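Local coordinates for subtilisin-like serine protease (Fervidobacterium pennivorans, PDB 1R6V), which breaks keratin down into peptides as a subtilisin-like serine protease, allowing its bacterium to grow on native feathers, at residues M227-F232 and I254-H259; M264-G269 and V289-S294. The protein carries 1 engineered substitution. All coordinates share one frame; numbering follows the deposited sequence.

How the interactions relate
Interactions 1 and 2 follow one another along the chain and reach the same sheet of the subtilase domain, their centres about 12 Å apart: interaction 1 packs a helix on the face that also carries Met264, and interaction 2 pairs two neighbouring parallel strands. Helix 246-258 runs on into strand 263-269, and Met264 reaches back to that helix, with Met264 CE 3.8 Å from Ala256 CB. At the other end, Ile231 CD1 lies 3.5 Å from Trp268 NE1. Residues assigned to the charge relay system lie near: the side chain of Ile229 is about 7 Å from that of Asp162, that of Asn265 about 5 Å from Asp162 and that of Ser267 about 4 Å from Ser381.

Interaction 1. Residues M227-F232 and I254-H259; sequences MPIVIF and IWATDH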
loop_
_atom_site.group_PDB
_atom_site.type_symbol
_atom_site.label_atom_id
_atom_site.label_comp_id
_atom_site.label_asym_id
_atom_site.label_seq_id
_atom_site.Cartn_x
_atom_site.Cartn_y
_atom_site.Cartn_z
ATOM N N MET A 227 -5.494 21.927 4.945
ATOM C CA MET A 227 -6.748 21.281 4.543
ATOM C C MET A 227 -6.868 20.008 5.381
ATOM O O MET A 227 -6.155 19.043 5.155
ATOM C CB MET A 227 -6.717 20.922 3.044
ATOM C CG MET A 227 -7.882 20.021 2.562
ATOM S SD MET A 227 -7.637 19.514 0.803
ATOM C CE MET A 227 -8.405 20.997 -0.057
ATOM N N PRO A 228 -7.756 20.005 6.383
ATOM C CA PRO A 228 -7.897 18.801 7.205
ATOM C C PRO A 228 -8.696 17.676 6.538
ATOM O O PRO A 228 -9.760 17.914 5.956
ATOM C CB PRO A 228 -8.574 19.315 8.480
ATOM C CG PRO A 228 -9.248 20.573 8.051
ATOM C CD PRO A 228 -8.355 21.187 7.029
ATOM N N ILE A 229 -8.145 16.467 6.594
ATOM C CA ILE A 229 -8.793 15.266 6.065
ATOM C C ILE A 229 -8.831 14.335 7.266
ATOM O O ILE A 229 -7.793 13.894 7.762
ATOM C CB ILE A 229 -7.998 14.603 4.905
ATOM C CG1 ILE A 229 -7.768 15.605 3.759
ATOM C CG2 ILE A 229 -8.753 13.345 4.422
ATOM C CD1 ILE A 229 -9.044 16.051 2.972
ATOM N N VAL A 230 -10.031 14.042 7.753
ATOM C CA VAL A 230 -10.154 13.220 8.942
ATOM C C VAL A 230 -10.163 11.732 8.653
ATOM O O VAL A 230 -11.153 11.204 8.144
ATOM C CB VAL A 230 -11.444 13.604 9.721
ATOM C CG1 VAL A 230 -11.552 12.801 11.022
ATOM C CG2 VAL A 230 -11.426 15.095 10.011
ATOM N N ILE A 231 -9.056 11.052 8.955
ATOM C CA ILE A 231 -9.022 9.618 8.744
ATOM C C ILE A 231 -8.978 8.810 10.040
ATOM O O ILE A 231 -9.103 7.578 10.005
ATOM C CB ILE A 231 -7.900 9.197 7.758
ATOM C CG1 ILE A 231 -6.504 9.514 8.318
ATOM C CG2 ILE A 231 -8.127 9.903 6.427
ATOM C CD1 ILE A 231 -5.423 8.569 7.738
ATOM N N PHE A 232 -8.771 9.510 11.163
ATOM C CA PHE A 232 -8.855 8.921 12.490
ATOM C C PHE A 232 -9.920 9.793 13.117
ATOM O O PHE A 232 -9.688 10.931 13.506
ATOM C CB PHE A 232 -7.533 8.960 13.258
ATOM C CG PHE A 232 -6.620 7.859 12.849
ATOM C CD1 PHE A 232 -5.731 8.040 11.790
ATOM C CD2 PHE A 232 -6.735 6.595 13.425
ATOM C CE1 PHE A 232 -4.977 6.975 11.305
ATOM C CE2 PHE A 232 -5.984 5.518 12.942
ATOM C CZ PHE A 232 -5.102 5.711 11.877
ATOM N N ILE A 254 -8.415 11.295 -2.516
ATOM C CA ILE A 254 -8.925 11.720 -3.824
ATOM C C ILE A 254 -9.563 13.116 -3.706
ATOM O O ILE A 254 -9.357 13.994 -4.552
ATOM C CB ILE A 254 -9.971 10.715 -4.374
ATOM C CG1 ILE A 254 -9.289 9.541 -5.099
ATOM C CG2 ILE A 254 -10.840 11.419 -5.435
ATOM C CD1 ILE A 254 -8.207 8.798 -4.336
ATOM N N TRP A 255 -10.353 13.322 -2.657
ATOM C CA TRP A 255 -11.000 14.607 -2.432
ATOM C C TRP A 255 -9.940 15.708 -2.311
ATOM O O TRP A 255 -10.040 16.764 -2.941
ATOM C CB TRP A 255 -11.812 14.557 -1.136
ATOM C CG TRP A 255 -12.756 15.696 -0.935
ATOM C CD1 TRP A 255 -14.085 15.745 -1.283
ATOM C CD2 TRP A 255 -12.462 16.950 -0.299
ATOM N NE1 TRP A 255 -14.631 16.952 -0.895
ATOM C CE2 TRP A 255 -13.658 17.708 -0.292
ATOM C CE3 TRP A 255 -11.302 17.510 0.264
ATOM C CZ2 TRP A 255 -13.723 18.999 0.261
ATOM C CZ3 TRP A 255 -11.370 18.799 0.814
ATOM C CH2 TRP A 255 -12.571 19.522 0.806
ATOM N N ALA A 256 -8.915 15.458 -1.500
ATOM C CA ALA A 256 -7.862 16.455 -1.298
ATOM C C ALA A 256 -7.141 16.796 -2.598
ATOM O O ALA A 256 -6.817 17.961 -2.864
ATOM C CB ALA A 256 -6.853 15.948 -0.267
ATOM N N THR A 257 -6.859 15.770 -3.388
ATOM C CA THR A 257 -6.189 15.963 -4.672
ATOM C C THR A 257 -7.072 16.786 -5.608
ATOM O O THR A 257 -6.619 17.744 -6.244
ATOM C CB THR A 257 -5.907 14.610 -5.347
ATOM O OG1 THR A 257 -5.024 13.842 -4.517
ATOM C CG2 THR A 257 -5.264 14.811 -6.732
ATOM N N ASP A 258 -8.334 16.391 -5.687
ATOM C CA ASP A 258 -9.294 17.068 -6.553
ATOM C C ASP A 258 -9.547 18.503 -6.132
ATOM O O ASP A 258 -9.919 19.334 -6.962
ATOM C CB ASP A 258 -10.631 16.326 -6.571
ATOM C CG ASP A 258 -10.576 15.031 -7.348
ATOM O OD1 ASP A 258 -9.560 14.760 -8.026
ATOM O OD2 ASP A 258 -11.566 14.276 -7.280
ATOM N N HIS A 259 -9.362 18.794 -4.846
ATOM C CA HIS A 259 -9.594 20.128 -4.333
ATOM C C HIS A 259 -8.339 20.966 -4.171
ATOM O O HIS A 259 -8.336 21.946 -3.429
ATOM C CB HIS A 259 -10.375 20.053 -3.017
ATOM C CG HIS A 259 -11.813 19.684 -3.207
ATOM N ND1 HIS A 259 -12.835 20.603 -3.095
ATOM C CD2 HIS A 259 -12.390 18.529 -3.619
ATOM C CE1 HIS A 259 -13.977 20.033 -3.438
ATOM N NE2 HIS A 259 -13.735 18.775 -3.762
#
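Met227 and Ile229, alternate residues of strand 225-230, push their side chains against Trp255, Ala256 and His259 at the C-terminal end of helix 246-258. Met227 makes the deeper bump. Its CG stands anti to the backbone N (chi1 170°) and the chain stays extended to SD, which carries the sulfur to the helix, with Met227 SD 3.7 Å from Ala256 CA. It also lies at the edge of the six-membered ring, 5.1 Å from SD to the ring centroid of Trp255, a Met-aromatic contact. A bend at chi3 (-86°) then turns the terminal methyl into the hollow where the helix ends: Met227 CE is 3.5 Å from His259 O and 3.7 Å from His259 CB, and it also touches Trp255 CZ3.

Ile229 offers a smaller knob, the single methyl CD1, which enters the notch between two neighbouring helix residues, 3.8 Å from Trp255 CE3 and 3.9 Å from Ala256 CB. The small Ala256 leaves its CB within reach of both bumps. The indole itself is backed by His259, just past the helix end, whose CD2 sits 3.6 Å above the Trp255 ring plane, over its centre.

The contact is apolar and largely buried. Strand and helix run nearly antiparallel, at 163°, as expected for a strand followed by the helix that returns across its sheet. Tyr180 stacks on Trp255, Met227 also meets Ile157, and Ala256 rests on Ala159 of the adjacent strand 157-162.

Interaction 2. Residues M264-G269 and V289-S294; sequences MNHSWG and VVMVVS
Met264 and His266 of strand 263-269 pair with Met291 and Val293 of strand 290-294 in a parallel ladder, the two strands of a beta-alpha-beta crossover through helix 275-286 in the subtilase core. Four backbone bonds hold the register: Met264 N to Val290 O, Val292 N to Met264 O, His266 N to Val292 O and Ser294 N to His266 O, all 2.8 to 3.0 Å long. His266 O receives a further approach from Val293 CA, a CA-H...O contact of 3.2 Å.

On the face carrying the two methionines, their side chains lie side by side and point the same way. Met264 is extended beyond CG, whereas Met291 is bent at chi2 (-67°), and its sulfur comes within 3.6 Å of Met264 CG. That sulfur also meets the edge of the imidazole, 4.8 Å from Met291 SD to the ring centroid of His266, and Met291 CE is 3.6 Å from His266 NE2. The imidazole is held in turn by Trp268: the indole NE1 donates to His266 ND1 at 3.0 Å, only 11° out of the imidazole plane, which limits the rotation of the ring. Phe281 of helix 275-286 meets both His266 and Met291 from the crossover side, and Met264 also packs on Ile253 and Thr257 of helix 246-258.

Asn265 and Val292 project from the other face, toward helix 380-397, where Asn265 ND2 is hydrogen-bonded to Thr388 OG1. Beyond the ladder Ser267 lies beside the same helix, at the residue assigned as nucleophile, and its hydroxyl reaches the partner strand, with Ser267 OG 3.3 Å from Ser294 CB.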
loop_
_atom_site.group_PDB
_atom_site.type_symbol
_atom_site.label_atom_id
_atom_site.label_comp_id
_atom_site.label_asym_id
_atom_site.label_seq_id
_atom_site.Cartn_x
_atom_site.Cartn_y
_atom_site.Cartn_z
ATOM N N MET A 264 0.715 16.333 1.018
ATOM C CA MET A 264 -0.068 15.752 2.125
ATOM C C MET A 264 0.874 15.202 3.175
ATOM O O MET A 264 1.932 14.679 2.842
ATOM C CB MET A 264 -0.938 14.584 1.643
ATOM C CG MET A 264 -1.858 14.937 0.464
ATOM S SD MET A 264 -3.302 13.781 0.326
ATOM C CE MET A 264 -3.742 14.048 -1.437
ATOM N N ASN A 265 0.461 15.295 4.436
ATOM C CA ASN A 265 1.262 14.794 5.550
ATOM C C ASN A 265 0.545 13.563 6.120
ATOM O O ASN A 265 -0.639 13.634 6.428
ATOM C CB ASN A 265 1.398 15.880 6.625
ATOM C CG ASN A 265 2.254 15.420 7.797
ATOM O OD1 ASN A 265 1.750 14.833 8.770
ATOM N ND2 ASN A 265 3.555 15.654 7.693
ATOM N N HIS A 266 1.257 12.441 6.210
ATOM C CA HIS A 266 0.705 11.176 6.728
ATOM C C HIS A 266 1.567 10.578 7.834
ATOM O O HIS A 266 2.772 10.403 7.640
ATOM C CB HIS A 266 0.671 10.096 5.643
ATOM C CG HIS A 266 -0.128 10.457 4.432
ATOM N ND1 HIS A 266 -1.475 10.169 4.311
ATOM C CD2 HIS A 266 0.236 11.081 3.287
ATOM C CE1 HIS A 266 -1.903 10.609 3.136
ATOM N NE2 HIS A 266 -0.884 11.164 2.498
ATOM N N SER A 267 0.971 10.240 8.971
ATOM C CA SER A 267 1.742 9.577 10.022
ATOM C C SER A 267 0.876 8.468 10.593
ATOM O O SER A 267 0.454 8.508 11.755
ATOM C CB SER A 267 2.157 10.561 11.111
ATOM O OG SER A 267 3.157 11.437 10.597
ATOM N N TRP A 268 0.600 7.489 9.742
ATOM C CA TRP A 268 -0.211 6.330 10.087
ATOM C C TRP A 268 0.213 5.162 9.214
ATOM O O TRP A 268 0.946 5.330 8.236
ATOM C CB TRP A 268 -1.691 6.635 9.846
ATOM C CG TRP A 268 -1.994 7.061 8.401
ATOM C CD1 TRP A 268 -1.842 8.313 7.861
ATOM C CD2 TRP A 268 -2.465 6.221 7.338
ATOM N NE1 TRP A 268 -2.195 8.298 6.517
ATOM C CE2 TRP A 268 -2.574 7.029 6.178
ATOM C CE3 TRP A 268 -2.803 4.860 7.248
ATOM C CZ2 TRP A 268 -3.007 6.521 4.951
ATOM C CZ3 TRP A 268 -3.234 4.360 6.030
ATOM C CH2 TRP A 268 -3.332 5.190 4.894
ATOM N N GLY A 269 -0.242 3.967 9.562
ATOM C CA GLY A 269 0.102 2.831 8.743
ATOM C C GLY A 269 -0.313 1.493 9.290
ATOM O O GLY A 269 -0.876 1.398 10.380
ATOM N N VAL A 289 0.901 15.684 -6.673
ATOM C CA VAL A 289 0.916 15.928 -5.233
ATOM C C VAL A 289 2.019 15.123 -4.569
ATOM O O VAL A 289 2.206 13.935 -4.866
ATOM C CB VAL A 289 -0.421 15.556 -4.546
ATOM C CG1 VAL A 289 -1.622 16.103 -5.333
ATOM C CG2 VAL A 289 -0.505 14.083 -4.374
ATOM N N VAL A 290 2.734 15.777 -3.655
ATOM C CA VAL A 290 3.833 15.161 -2.914
ATOM C C VAL A 290 3.240 14.496 -1.688
ATOM O O VAL A 290 2.388 15.079 -1.032
ATOM C CB VAL A 290 4.862 16.236 -2.482
ATOM C CG1 VAL A 290 5.943 15.625 -1.564
ATOM C CG2 VAL A 290 5.514 16.810 -3.735
ATOM N N MET A 291 3.680 13.274 -1.395
ATOM C CA MET A 291 3.158 12.536 -0.251
ATOM C C MET A 291 4.278 12.281 0.754
ATOM O O MET A 291 5.180 11.507 0.470
ATOM C CB MET A 291 2.551 11.207 -0.732
ATOM C CG MET A 291 1.339 11.396 -1.691
ATOM S SD MET A 291 -0.208 12.139 -1.029
ATOM C CE MET A 291 -1.348 10.655 -0.998
ATOM N N VAL A 292 4.196 12.953 1.906
ATOM C CA VAL A 292 5.180 12.842 2.991
ATOM C C VAL A 292 4.596 11.866 4.014
ATOM O O VAL A 292 3.456 12.038 4.463
ATOM C CB VAL A 292 5.422 14.230 3.649
ATOM C CG1 VAL A 292 6.437 14.104 4.793
ATOM C CG2 VAL A 292 5.956 15.226 2.579
ATOM N N VAL A 293 5.360 10.838 4.357
ATOM C CA VAL A 293 4.884 9.826 5.306
ATOM C C VAL A 293 5.933 9.589 6.369
ATOM O O VAL A 293 7.125 9.441 6.070
ATOM C CB VAL A 293 4.613 8.483 4.599
ATOM C CG1 VAL A 293 4.024 7.465 5.585
ATOM C CG2 VAL A 293 3.686 8.708 3.427
ATOM N N SER A 294 5.500 9.535 7.619
ATOM C CA SER A 294 6.473 9.303 8.668
ATOM C C SER A 294 6.953 7.845 8.630
ATOM O O SER A 294 6.205 6.926 8.260
ATOM C CB SER A 294 5.852 9.610 10.029
ATOM O OG SER A 294 4.931 8.588 10.326
#